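Galactose mutarotase-like protein (Clostridium acetobutylicum, PDB 3OS7) probably binds a carbohydrate and may interconvert the alpha and beta anomers of an aldose sugar, as other members of the aldose 1-epimerase family do. Local coordinates at residues Val287-Asn290 with Lys296-Cys299; Lys48-Leu53 with Thr273-Glu278; Asn217-Glu222 with Glu246-Leu251; Trp211-Arg216 with Ser305-Pro310; His18-Phe23 with Glu29-Pro34. All blocks are in the same frame, centred on the assembly; numbering follows the deposited sequence.

Contact 1 of 5, residues Val287-Asn290 with Lys296-Cys299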
# COMPACT_ATOMS: atom_id res chain seq x y z
N VAL A 287 3.70 -4.89 6.95
CA VAL A 287 3.08 -4.58 8.24
C VAL A 287 1.61 -4.95 8.11
O VAL A 287 0.97 -4.65 7.10
CB VAL A 287 3.24 -3.11 8.65
CG1 VAL A 287 2.31 -2.75 9.83
CG2 VAL A 287 4.72 -2.82 8.95
N ILE A 288 1.10 -5.68 9.09
CA ILE A 288 -0.32 -5.93 9.18
C ILE A 288 -0.79 -5.19 10.44
O ILE A 288 -0.20 -5.33 11.51
CB ILE A 288 -0.71 -7.42 9.20
CG1 ILE A 288 -2.24 -7.56 9.38
CG2 ILE A 288 0.10 -8.25 10.25
CD1 ILE A 288 -2.79 -8.92 9.15
N TRP A 289 -1.84 -4.40 10.29
CA TRP A 289 -2.38 -3.58 11.36
C TRP A 289 -3.89 -3.53 11.17
O TRP A 289 -4.34 -3.10 10.11
CB TRP A 289 -1.79 -2.18 11.31
CG TRP A 289 -2.43 -1.19 12.24
CD1 TRP A 289 -2.27 -1.11 13.59
CD2 TRP A 289 -3.32 -0.11 11.87
NE1 TRP A 289 -3.01 -0.05 14.09
CE2 TRP A 289 -3.65 0.58 13.05
CE3 TRP A 289 -3.88 0.32 10.66
CZ2 TRP A 289 -4.51 1.69 13.05
CZ3 TRP A 289 -4.73 1.41 10.66
CH2 TRP A 289 -5.04 2.07 11.85
N ASN A 290 -4.65 -3.99 12.15
CA ASN A 290 -6.10 -4.06 11.98
C ASN A 290 -6.90 -3.02 12.80
O ASN A 290 -8.09 -3.20 12.95
CB ASN A 290 -6.62 -5.46 12.30
CG ASN A 290 -6.45 -5.84 13.77
OD1 ASN A 290 -5.86 -5.08 14.55
ND2 ASN A 290 -6.95 -7.02 14.15
N LYS A 296 -14.13 -3.45 11.03
CA LYS A 296 -14.54 -4.09 9.78
C LYS A 296 -13.54 -3.82 8.64
O LYS A 296 -13.93 -3.79 7.46
CB LYS A 296 -15.95 -3.66 9.32
CG LYS A 296 -17.05 -3.65 10.40
CD LYS A 296 -17.38 -5.01 10.85
CE LYS A 296 -18.45 -5.00 11.99
NZ LYS A 296 -18.37 -6.23 12.86
N TYR A 297 -12.28 -3.59 9.00
CA TYR A 297 -11.21 -3.49 8.02
C TYR A 297 -9.88 -3.90 8.61
O TYR A 297 -9.72 -4.02 9.84
CB TYR A 297 -11.13 -2.06 7.43
CG TYR A 297 -10.36 -1.03 8.23
CD1 TYR A 297 -10.90 -0.43 9.36
CD2 TYR A 297 -9.13 -0.58 7.79
CE1 TYR A 297 -10.19 0.54 10.07
CE2 TYR A 297 -8.44 0.38 8.45
CZ TYR A 297 -8.94 0.94 9.60
OH TYR A 297 -8.21 1.92 10.23
N ALA A 298 -8.92 -4.13 7.74
CA ALA A 298 -7.56 -4.36 8.15
C ALA A 298 -6.64 -3.81 7.09
O ALA A 298 -6.96 -3.84 5.90
CB ALA A 298 -7.27 -5.86 8.41
N CYS A 299 -5.50 -3.28 7.54
CA CYS A 299 -4.44 -2.86 6.65
C CYS A 299 -3.35 -3.91 6.46
O CYS A 299 -2.81 -4.48 7.43
CB CYS A 299 -3.81 -1.57 7.11
SG CYS A 299 -5.02 -0.17 7.03
O HOH W 1 -10.75 -3.05 12.31
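W289 and C299 pair next to the loop of an antiparallel hairpin, with both side chains on the same face of the sheet. The two backbones exchange a pair of hydrogen bonds, one each way: W289 N to C299 O at 3.0 Å, and C299 N to W289 O at 2.8 Å. From CB outward, the tryptophan has its CG anti to the backbone N (chi1 171°), which swings the indole along the neighbouring strand. CE3 comes first, 3.8 Å from C299 SG; the sulfur lies at the ring edge, in its plane, a Cys sulfur-aromatic contact. Further out, CZ3 reaches Y297 OH at 3.5 Å, and CH2 meets the same oxygen at 3.6 Å, the side chains crossing at a slant. That hydroxyl is hydrogen-bonded to D291. Where the backbones part, one water donates to N290 O at 2.7 Å and to Y297 O at 2.8 Å, bridging two carbonyls that cannot bond each other. The amide of N290 turns away to V240, H243 and I245. Backbone bonds thus fix the strand, while sulfur and hydroxyl border the indole; a tartrate about 3 Å from the W289 side chain, probably from the crystallisation liquor, may mark a sugar pocket.

Contact 2 of 5, residues Lys48-Leu53 with Thr273-Glu278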
# COMPACT_ATOMS: atom_id res chain seq x y z
N LYS A 48 -20.36 -9.98 -8.49
CA LYS A 48 -20.03 -10.93 -7.42
C LYS A 48 -20.41 -10.40 -6.05
O LYS A 48 -20.37 -11.13 -5.08
CB LYS A 48 -18.54 -11.28 -7.46
CG LYS A 48 -18.12 -12.07 -8.68
CD LYS A 48 -16.68 -12.50 -8.55
CE LYS A 48 -16.19 -13.24 -9.79
NZ LYS A 48 -14.83 -13.84 -9.55
N GLY A 49 -20.77 -9.12 -5.98
CA GLY A 49 -21.10 -8.48 -4.73
C GLY A 49 -19.89 -8.25 -3.83
O GLY A 49 -20.03 -8.21 -2.60
N VAL A 50 -18.71 -8.10 -4.43
CA VAL A 50 -17.47 -7.99 -3.65
C VAL A 50 -16.96 -6.57 -3.77
O VAL A 50 -16.92 -6.01 -4.89
CB VAL A 50 -16.40 -8.97 -4.12
CG1 VAL A 50 -15.05 -8.68 -3.45
CG2 VAL A 50 -16.84 -10.42 -3.84
N THR A 51 -16.63 -5.96 -2.63
CA THR A 51 -15.93 -4.68 -2.61
C THR A 51 -14.66 -4.86 -1.78
O THR A 51 -14.70 -5.11 -0.57
CB THR A 51 -16.80 -3.48 -2.15
OG1 THR A 51 -15.97 -2.32 -2.08
CG2 THR A 51 -17.46 -3.72 -0.82
N ILE A 52 -13.52 -4.74 -2.45
CA ILE A 52 -12.23 -5.11 -1.84
C ILE A 52 -11.65 -4.06 -0.90
O ILE A 52 -11.18 -4.38 0.19
CB ILE A 52 -11.19 -5.39 -2.93
CG1 ILE A 52 -11.62 -6.60 -3.77
CG2 ILE A 52 -9.78 -5.57 -2.31
CD1 ILE A 52 -10.68 -6.90 -4.94
N LEU A 53 -11.63 -2.81 -1.33
CA LEU A 53 -10.91 -1.75 -0.63
C LEU A 53 -11.86 -0.93 0.25
O LEU A 53 -12.98 -0.61 -0.15
CB LEU A 53 -10.21 -0.78 -1.60
CG LEU A 53 -9.11 -1.39 -2.47
CD1 LEU A 53 -8.68 -0.47 -3.62
CD2 LEU A 53 -7.92 -1.86 -1.59
N THR A 273 -15.19 -17.40 -1.51
CA THR A 273 -14.47 -16.34 -2.21
C THR A 273 -13.20 -15.93 -1.47
O THR A 273 -13.18 -15.79 -0.26
CB THR A 273 -15.39 -15.09 -2.32
OG1 THR A 273 -16.65 -15.49 -2.85
CG2 THR A 273 -14.78 -14.00 -3.22
N ARG A 274 -12.14 -15.67 -2.26
CA ARG A 274 -10.84 -15.23 -1.75
C ARG A 274 -10.48 -13.91 -2.44
O ARG A 274 -10.61 -13.81 -3.67
CB ARG A 274 -9.78 -16.28 -2.10
CG ARG A 274 -8.42 -15.90 -1.67
CD ARG A 274 -7.37 -16.87 -2.12
NE ARG A 274 -7.57 -18.17 -1.51
CZ ARG A 274 -7.96 -19.27 -2.13
NH1 ARG A 274 -8.22 -19.26 -3.42
NH2 ARG A 274 -8.13 -20.40 -1.43
N VAL A 275 -10.05 -12.92 -1.67
CA VAL A 275 -9.45 -11.69 -2.20
C VAL A 275 -7.94 -11.87 -2.16
O VAL A 275 -7.39 -12.28 -1.15
CB VAL A 275 -9.85 -10.44 -1.40
CG1 VAL A 275 -8.97 -9.25 -1.80
CG2 VAL A 275 -11.36 -10.12 -1.64
N VAL A 276 -7.29 -11.65 -3.30
CA VAL A 276 -5.85 -11.88 -3.42
C VAL A 276 -5.10 -10.57 -3.66
O VAL A 276 -5.48 -9.77 -4.53
CB VAL A 276 -5.52 -12.86 -4.57
CG1 VAL A 276 -4.02 -13.11 -4.64
CG2 VAL A 276 -6.29 -14.19 -4.43
N TYR A 277 -4.03 -10.37 -2.90
CA TYR A 277 -3.16 -9.21 -3.00
C TYR A 277 -1.75 -9.73 -3.27
O TYR A 277 -1.00 -10.07 -2.36
CB TYR A 277 -3.21 -8.42 -1.69
CG TYR A 277 -2.52 -7.07 -1.64
CD1 TYR A 277 -2.17 -6.35 -2.78
CD2 TYR A 277 -2.26 -6.47 -0.39
CE1 TYR A 277 -1.61 -5.08 -2.67
CE2 TYR A 277 -1.67 -5.22 -0.30
CZ TYR A 277 -1.35 -4.54 -1.43
OH TYR A 277 -0.79 -3.26 -1.33
N GLU A 278 -1.41 -9.83 -4.55
CA GLU A 278 -0.12 -10.36 -5.00
C GLU A 278 0.89 -9.23 -5.13
O GLU A 278 0.61 -8.17 -5.68
CB GLU A 278 -0.32 -11.10 -6.33
CG GLU A 278 0.89 -11.84 -6.83
CD GLU A 278 0.59 -12.81 -8.00
OE1 GLU A 278 -0.56 -12.89 -8.50
OE2 GLU A 278 1.55 -13.50 -8.39
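I52 and V275 meet through methyl and methylene groups alone, and the rest of this interface is just as apolar: no hydrogen bond or charge pair joins residues 48-53 to 273-278. The backbones stay well apart, the closest CA atoms, those of I52 and V275, being 7.2 Å from each other. Among the branched aliphatic pairs, I52 and V275 touch at two points. I52 CG2 comes to 3.8 Å from V275 CG1, while I52 CG1 lies 4.1 Å from V275 CG2, so each branch of one fork has its own partner on the other and the two side chains cross at a slant. V275 CG2 also has V50 CG1 at 4.4 Å, a looser touch.

The methyl of the threonine makes the remaining contact. T273 CG2 is 4.2 Å from V50 CG2, the side chains running past one another head to tail. With chi1 at -50°, T273 directs OG1 away from this apolar seam, and the hydroxyl is satisfied by the carbonyl of K271.

On the backbone side, G49 and V50 together stand opposite D45 in a G1 beta bulge, with G49 at positive phi, just where the chain enters strand 50-51. F192 packs on V50, T273 and V275, and I338 of strand 329-340 touches V50 and T273. The contact therefore lays strand 50-51, one of the two edge strands of a five-stranded antiparallel sheet and next to strand 39-45, against strand 273-279, which itself runs between strands 263-268 and 329-340.

Contact 3 of 5, residues Asn217-Glu222 with Glu246-Leu251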
# COMPACT_ATOMS: atom_id res chain seq x y z
N ASN A 217 7.92 1.62 18.46
CA ASN A 217 7.58 0.93 17.22
C ASN A 217 8.68 0.87 16.17
O ASN A 217 8.39 0.62 15.01
CB ASN A 217 6.24 1.44 16.64
CG ASN A 217 5.05 1.01 17.49
OD1 ASN A 217 5.10 0.01 18.18
ND2 ASN A 217 3.98 1.77 17.43
N LEU A 218 9.93 1.01 16.61
CA LEU A 218 11.12 0.86 15.77
C LEU A 218 11.63 -0.58 15.93
O LEU A 218 11.57 -1.14 17.02
CB LEU A 218 12.20 1.85 16.20
CG LEU A 218 11.77 3.32 16.15
CD1 LEU A 218 12.75 4.22 16.94
CD2 LEU A 218 11.62 3.74 14.73
N PRO A 219 12.13 -1.17 14.84
CA PRO A 219 12.66 -2.53 14.99
C PRO A 219 13.84 -2.59 15.89
O PRO A 219 14.71 -1.69 15.88
CB PRO A 219 13.10 -2.92 13.57
CG PRO A 219 12.50 -1.91 12.67
CD PRO A 219 12.25 -0.68 13.46
N THR A 220 13.92 -3.67 16.67
CA THR A 220 15.12 -3.92 17.47
C THR A 220 16.25 -4.45 16.62
O THR A 220 17.41 -4.41 17.04
CB THR A 220 14.86 -4.90 18.61
OG1 THR A 220 14.63 -6.21 18.07
CG2 THR A 220 13.68 -4.47 19.42
N GLY A 221 15.91 -5.00 15.46
CA GLY A 221 16.89 -5.68 14.62
C GLY A 221 16.89 -7.19 14.78
O GLY A 221 17.54 -7.89 14.01
N GLU A 222 16.15 -7.69 15.77
CA GLU A 222 16.02 -9.11 16.01
C GLU A 222 14.88 -9.65 15.17
O GLU A 222 13.83 -9.04 15.08
CB GLU A 222 15.65 -9.38 17.46
CG GLU A 222 16.61 -8.92 18.52
CD GLU A 222 15.92 -8.86 19.88
OE1 GLU A 222 15.16 -7.88 20.16
OE2 GLU A 222 16.08 -9.83 20.64
N GLU A 246 -0.76 -5.80 15.30
CA GLU A 246 0.16 -4.79 14.73
C GLU A 246 1.51 -5.47 14.65
O GLU A 246 2.19 -5.60 15.67
CB GLU A 246 0.22 -3.50 15.57
CG GLU A 246 1.06 -2.41 14.92
CD GLU A 246 1.13 -1.09 15.72
OE1 GLU A 246 0.35 -0.91 16.68
OE2 GLU A 246 1.97 -0.24 15.35
N SER A 247 1.88 -5.95 13.46
CA SER A 247 3.06 -6.80 13.34
C SER A 247 3.87 -6.49 12.10
O SER A 247 3.34 -6.16 11.05
CB SER A 247 2.61 -8.25 13.25
OG SER A 247 1.97 -8.68 14.44
N LEU A 248 5.19 -6.71 12.20
CA LEU A 248 6.10 -6.53 11.08
C LEU A 248 6.72 -7.88 10.69
O LEU A 248 7.33 -8.56 11.54
CB LEU A 248 7.20 -5.56 11.49
CG LEU A 248 8.37 -5.38 10.53
CD1 LEU A 248 7.93 -4.81 9.16
CD2 LEU A 248 9.45 -4.51 11.21
N PHE A 249 6.59 -8.24 9.41
CA PHE A 249 7.21 -9.46 8.87
C PHE A 249 8.09 -9.16 7.69
O PHE A 249 7.82 -8.21 6.94
CB PHE A 249 6.11 -10.42 8.41
CG PHE A 249 5.22 -10.91 9.52
CD1 PHE A 249 5.66 -11.93 10.39
CD2 PHE A 249 3.99 -10.35 9.71
CE1 PHE A 249 4.83 -12.38 11.42
CE2 PHE A 249 3.17 -10.80 10.72
CZ PHE A 249 3.59 -11.82 11.59
N SER A 250 9.11 -9.97 7.47
CA SER A 250 9.68 -10.08 6.13
C SER A 250 8.84 -11.04 5.29
O SER A 250 8.12 -11.87 5.82
CB SER A 250 11.14 -10.51 6.18
OG SER A 250 11.33 -11.61 7.04
N LEU A 251 8.98 -10.94 3.97
CA LEU A 251 8.21 -11.74 3.03
C LEU A 251 9.10 -12.73 2.31
O LEU A 251 10.29 -12.50 2.11
CB LEU A 251 7.57 -10.84 1.98
CG LEU A 251 6.46 -9.90 2.51
CD1 LEU A 251 5.99 -8.99 1.38
CD2 LEU A 251 5.32 -10.72 3.09
O HOH W 2 1.32 0.43 18.71
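The backbones of 217-222 and 246-251 run well apart, P219 and L248 standing 8.6 Å from each other at their CA atoms, so they exchange no hydrogen bond and meet through side chains alone. N217 has left-handed backbone angles, and from there its side chain points toward E246, which extends to meet it with CG anti to the backbone N (chi1 -175°). N217 ND2 comes to 3.5 Å from E246 OE2, close but not a hydrogen bond, and the amide and carboxylate planes are turned 61° against each other. A water makes the real link: it donates to E246 OE1 at 2.6 Å and accepts from N217 ND2 at 3.2 Å. The carboxylate thus uses one oxygen for the water while the other faces the amide nitrogen. A bound tartrate lies about 5 Å from the E246 side chain.

Two residues on, the meeting is apolar, P219 CG resting 4.3 Å from L248 CD2 in a light touch. The chain bends sharply at G221. Here T220 OG1 accepts from E222 N at 3.1 Å, an ST turn, and gives its own proton to E222 OE1 at 2.7 Å on the anti lone pair of the carboxylate.

Around this, L248 is also covered by I306 and I307 of the loop after strand 297-303, and I307 touches P219 as well. Strand 246-256 runs between strands 201-213 and 285-289, while N217 also touches N104 and R82 of strand 82-90.

Contact 4 of 5, residues Trp211-Arg216 with Ser305-Pro310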
# COMPACT_ATOMS: atom_id res chain seq x y z
N TRP A 211 9.68 -9.63 12.97
CA TRP A 211 10.68 -8.64 13.42
C TRP A 211 10.12 -7.89 14.62
O TRP A 211 9.06 -7.24 14.53
CB TRP A 211 11.04 -7.69 12.27
CG TRP A 211 11.72 -8.42 11.17
CD1 TRP A 211 11.12 -9.21 10.21
CD2 TRP A 211 13.12 -8.49 10.93
NE1 TRP A 211 12.07 -9.75 9.39
CE2 TRP A 211 13.30 -9.33 9.80
CE3 TRP A 211 14.25 -7.92 11.55
CZ2 TRP A 211 14.55 -9.62 9.28
CZ3 TRP A 211 15.52 -8.20 11.00
CH2 TRP A 211 15.65 -9.05 9.89
N LYS A 212 10.79 -8.05 15.75
CA LYS A 212 10.36 -7.42 16.98
C LYS A 212 10.48 -5.90 16.87
O LYS A 212 11.44 -5.38 16.31
CB LYS A 212 11.23 -7.91 18.14
CG LYS A 212 10.80 -7.47 19.55
CD LYS A 212 11.71 -8.14 20.62
CE LYS A 212 11.52 -7.51 22.02
NZ LYS A 212 12.08 -8.36 23.13
N GLN A 213 9.50 -5.22 17.45
CA GLN A 213 9.53 -3.78 17.60
C GLN A 213 9.62 -3.35 19.08
O GLN A 213 9.12 -4.04 19.96
CB GLN A 213 8.28 -3.17 16.95
CG GLN A 213 8.32 -3.25 15.41
CD GLN A 213 7.01 -2.89 14.78
OE1 GLN A 213 6.19 -3.77 14.54
NE2 GLN A 213 6.79 -1.58 14.56
N ASP A 214 10.27 -2.21 19.32
CA ASP A 214 10.43 -1.64 20.66
C ASP A 214 9.23 -0.76 21.01
O ASP A 214 8.24 -0.72 20.28
CB ASP A 214 11.80 -0.92 20.83
CG ASP A 214 11.96 0.37 19.99
OD1 ASP A 214 10.97 0.91 19.45
OD2 ASP A 214 13.12 0.86 19.88
N SER A 215 9.32 -0.04 22.12
CA SER A 215 8.16 0.72 22.60
C SER A 215 7.89 1.97 21.75
O SER A 215 6.82 2.55 21.87
CB SER A 215 8.38 1.10 24.06
OG SER A 215 9.46 2.00 24.14
N ARG A 216 8.84 2.37 20.89
CA ARG A 216 8.59 3.45 19.91
C ARG A 216 8.20 2.92 18.53
O ARG A 216 8.13 3.65 17.55
CB ARG A 216 9.83 4.34 19.82
CG ARG A 216 10.06 5.13 21.09
CD ARG A 216 11.36 5.89 21.06
NE ARG A 216 11.36 6.84 19.95
CZ ARG A 216 12.43 7.23 19.27
NH1 ARG A 216 13.64 6.75 19.55
NH2 ARG A 216 12.29 8.11 18.29
N SER A 305 11.38 -2.15 2.24
CA SER A 305 12.39 -2.26 3.25
C SER A 305 11.75 -2.33 4.62
O SER A 305 10.57 -2.05 4.80
CB SER A 305 13.37 -1.09 3.17
OG SER A 305 12.82 0.15 3.59
N ILE A 306 12.58 -2.69 5.59
CA ILE A 306 12.18 -2.75 6.96
C ILE A 306 11.81 -1.34 7.47
O ILE A 306 12.27 -0.32 6.93
CB ILE A 306 13.29 -3.42 7.82
CG1 ILE A 306 12.73 -3.89 9.16
CG2 ILE A 306 14.52 -2.50 8.01
CD1 ILE A 306 13.72 -4.77 9.91
N ILE A 307 10.99 -1.30 8.49
CA ILE A 307 10.72 -0.05 9.19
C ILE A 307 12.06 0.56 9.62
O ILE A 307 12.94 -0.16 10.09
CB ILE A 307 9.86 -0.28 10.45
CG1 ILE A 307 8.48 -0.81 10.07
CG2 ILE A 307 9.74 1.04 11.27
CD1 ILE A 307 7.57 -1.07 11.30
N ASN A 308 12.21 1.87 9.44
CA ASN A 308 13.42 2.62 9.87
C ASN A 308 14.68 2.14 9.12
O ASN A 308 15.75 2.23 9.66
CB ASN A 308 13.59 2.49 11.39
CG ASN A 308 14.59 3.49 12.00
OD1 ASN A 308 14.70 4.64 11.57
ND2 ASN A 308 15.28 3.07 13.06
N SER A 309 14.52 1.62 7.90
CA SER A 309 15.62 0.97 7.16
C SER A 309 16.91 1.82 7.01
O SER A 309 17.99 1.26 7.08
CB SER A 309 15.17 0.51 5.76
OG SER A 309 14.90 1.59 4.87
N PRO A 310 16.81 3.14 6.83
CA PRO A 310 18.05 3.90 6.73
C PRO A 310 18.93 3.88 7.99
O PRO A 310 20.11 4.18 7.91
CB PRO A 310 17.56 5.33 6.46
CG PRO A 310 16.21 5.18 5.97
CD PRO A 310 15.65 4.02 6.68
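W211 and I306 cross at about a right angle, and the isoleucine meets the indole with its last methyl alone. I306 CD1 sits 3.5 Å above the plane of the W211 ring, displaced toward the rim, where its nearest atom is W211 CE3 at 3.6 Å. The long branch of I306 runs anti to the backbone N (chi1 -162°) and stays extended, which carries CD1 up to the aromatic system. Elsewhere the indole NE1 bonds to S250 OG, and the ring of Y285 meets it edge-to-face. A bound tetraethylene glycol, probably from the crystallisation liquor, lies about 4 Å from the W211 side chain.

Q213 repeats the crossing two residues along the strand. Its side chain, extended beyond CG, brings NE2 to 3.4 Å from I307 CD1, which is packing of an amide on a methyl; the polar partner of NE2 is N217 O. L248 packs against all four of these side chains.

Both isoleucines belong to a type II beta turn from I306 to S309, with N308 in the left-handed conformation at its third position and a weak bond of 3.1 Å from S309 N to I306 O. In this galactose mutarotase-like beta-sandwich, the turn lies in the loop that follows strand 297-303 and packs against the end of strand 201-213. S305 OG and S309 OG, 2.8 Å apart, share a hydrogen bond. Beyond Q213 the strand gives way to an Asx turn, in which D214 OD1 accepts from R216 N at 3.0 Å, the donor coming from above the carboxylate plane. R216 reaches on to D84 and D85.

Contact 5 of 5, residues His18-Phe23 with Glu29-Pro34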
# COMPACT_ATOMS: atom_id res chain seq x y z
N HIS A 18 -14.03 18.30 -6.57
CA HIS A 18 -12.82 17.51 -6.88
C HIS A 18 -13.02 16.54 -8.02
O HIS A 18 -14.04 15.90 -8.12
CB HIS A 18 -12.35 16.77 -5.64
CG HIS A 18 -12.06 17.67 -4.50
ND1 HIS A 18 -10.84 18.30 -4.35
CD2 HIS A 18 -12.83 18.09 -3.47
CE1 HIS A 18 -10.88 19.06 -3.27
NE2 HIS A 18 -12.07 18.94 -2.71
N LYS A 19 -12.03 16.46 -8.89
CA LYS A 19 -12.10 15.55 -10.00
C LYS A 19 -11.78 14.14 -9.50
O LYS A 19 -10.97 13.95 -8.57
CB LYS A 19 -11.18 16.01 -11.12
CG LYS A 19 -11.69 17.34 -11.75
CD LYS A 19 -10.82 17.81 -12.92
CE LYS A 19 -10.49 19.30 -12.84
NZ LYS A 19 -9.19 19.56 -13.53
N CYS A 20 -12.48 13.15 -10.02
CA CYS A 20 -12.12 11.78 -9.72
C CYS A 20 -12.25 11.02 -11.03
O CYS A 20 -12.89 11.52 -11.98
CB CYS A 20 -13.00 11.22 -8.63
SG CYS A 20 -14.72 10.90 -9.05
N ILE A 21 -11.59 9.87 -11.11
CA ILE A 21 -11.72 8.99 -12.26
C ILE A 21 -12.29 7.66 -11.83
O ILE A 21 -11.70 6.97 -10.96
CB ILE A 21 -10.36 8.77 -13.01
CG1 ILE A 21 -9.63 10.07 -13.36
CG2 ILE A 21 -10.58 7.87 -14.25
CD1 ILE A 21 -10.29 10.90 -14.42
N ARG A 22 -13.44 7.29 -12.40
CA ARG A 22 -14.04 5.97 -12.23
C ARG A 22 -13.71 5.15 -13.48
O ARG A 22 -13.80 5.66 -14.59
CB ARG A 22 -15.53 6.12 -12.10
CG ARG A 22 -16.22 5.06 -11.33
CD ARG A 22 -17.68 5.46 -11.07
NE ARG A 22 -17.85 6.69 -10.29
CZ ARG A 22 -17.92 6.75 -8.95
NH1 ARG A 22 -17.80 5.67 -8.20
NH2 ARG A 22 -18.10 7.92 -8.37
N PHE A 23 -13.29 3.91 -13.30
CA PHE A 23 -12.88 3.10 -14.45
C PHE A 23 -13.30 1.65 -14.26
O PHE A 23 -13.37 1.17 -13.13
CB PHE A 23 -11.38 3.29 -14.83
CG PHE A 23 -10.37 3.02 -13.73
CD1 PHE A 23 -10.27 3.83 -12.61
CD2 PHE A 23 -9.40 2.02 -13.89
CE1 PHE A 23 -9.30 3.61 -11.65
CE2 PHE A 23 -8.45 1.77 -12.90
CZ PHE A 23 -8.40 2.57 -11.78
N GLU A 29 -14.81 -2.51 -11.22
CA GLU A 29 -14.90 -1.07 -11.27
C GLU A 29 -14.05 -0.48 -10.13
O GLU A 29 -14.06 -1.01 -9.00
CB GLU A 29 -16.35 -0.63 -11.13
CG GLU A 29 -16.56 0.88 -11.19
CD GLU A 29 -18.02 1.26 -11.06
OE1 GLU A 29 -18.88 0.50 -11.59
OE2 GLU A 29 -18.29 2.30 -10.41
N ALA A 30 -13.30 0.58 -10.44
CA ALA A 30 -12.45 1.28 -9.48
C ALA A 30 -12.72 2.78 -9.47
O ALA A 30 -13.27 3.35 -10.43
CB ALA A 30 -10.98 1.03 -9.77
N LEU A 31 -12.28 3.42 -8.41
CA LEU A 31 -12.42 4.88 -8.26
C LEU A 31 -11.10 5.40 -7.71
O LEU A 31 -10.66 4.94 -6.67
CB LEU A 31 -13.57 5.21 -7.31
CG LEU A 31 -13.79 6.69 -6.98
CD1 LEU A 31 -14.04 7.49 -8.26
CD2 LEU A 31 -14.95 6.79 -5.98
N ILE A 32 -10.50 6.38 -8.39
CA ILE A 32 -9.28 6.97 -7.97
C ILE A 32 -9.46 8.48 -7.73
O ILE A 32 -10.22 9.15 -8.46
CB ILE A 32 -8.12 6.69 -8.97
CG1 ILE A 32 -6.76 7.07 -8.38
CG2 ILE A 32 -8.34 7.40 -10.33
CD1 ILE A 32 -5.57 6.59 -9.28
N ILE A 33 -8.80 8.98 -6.68
CA ILE A 33 -8.89 10.39 -6.28
C ILE A 33 -7.52 11.09 -6.43
O ILE A 33 -6.70 11.09 -5.50
CB ILE A 33 -9.35 10.57 -4.82
CG1 ILE A 33 -10.55 9.66 -4.46
CG2 ILE A 33 -9.71 12.07 -4.59
CD1 ILE A 33 -11.80 9.92 -5.26
N PRO A 34 -7.27 11.68 -7.60
CA PRO A 34 -5.97 12.32 -7.84
C PRO A 34 -5.58 13.37 -6.79
O PRO A 34 -4.42 13.37 -6.34
CB PRO A 34 -6.12 12.93 -9.23
CG PRO A 34 -7.14 12.06 -9.89
CD PRO A 34 -8.11 11.69 -8.81
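F23 and A30 form the tight end of this antiparallel hairpin, a hydrogen-bonded pair with F23 N to A30 O at 2.9 Å and A30 N to F23 O at 2.8 Å. The methyl of A30 sits over one face of the phenyl ring, its CB 3.8 Å from the centroid of the F23 ring, a CH-pi contact. F23 gets there because its CG stands between the backbone N and the carbonyl carbon (chi1 56°), folding the ring across the neighbouring strand. On the same face I21 CB touches I32 CG2 at 3.6 Å, and V131 of strand 128-137 and Y157 of strand 151-160 close over this surface.

R22 and L31 point to the other face, where R22 and E29 are partly exposed and their charges stay apart. L31 CD1 lies over the centre of the R22 guanidinium, 4.0 Å above its plane, and also touches C20 SG. E29 OE2 comes closest to R22 CD, at 3.3 Å, lying at the guanidinium edge but making no salt bridge. R22 NE is paired with E12 instead. K19 is exposed to solvent. The chemistry implies an apolar face against strands 128-137 and 151-160, and a mixed one where R22 lies over L31 and pairs with E12.

Contacts 3 and 4 are nearly one cluster, their centres 5 Å apart, joined by a probable backbone hydrogen bond from W211 N to L248 O (3.0 Å). Contact 1 continues the sheet: I288 O meets S247 N of contact 3 at 2.9 Å, and V287 packs on I307 of contact 4. The tartrate near contacts 1 and 3, probably from the crystallisation liquor, may mark the sugar pocket. Contact 2, its centre 15 Å from that of contact 1, does not touch it, and crosses contact 4 along the chain. Contact 5 stands apart, its centre 34 Å from those of contacts 3 and 4, across the chain's centre.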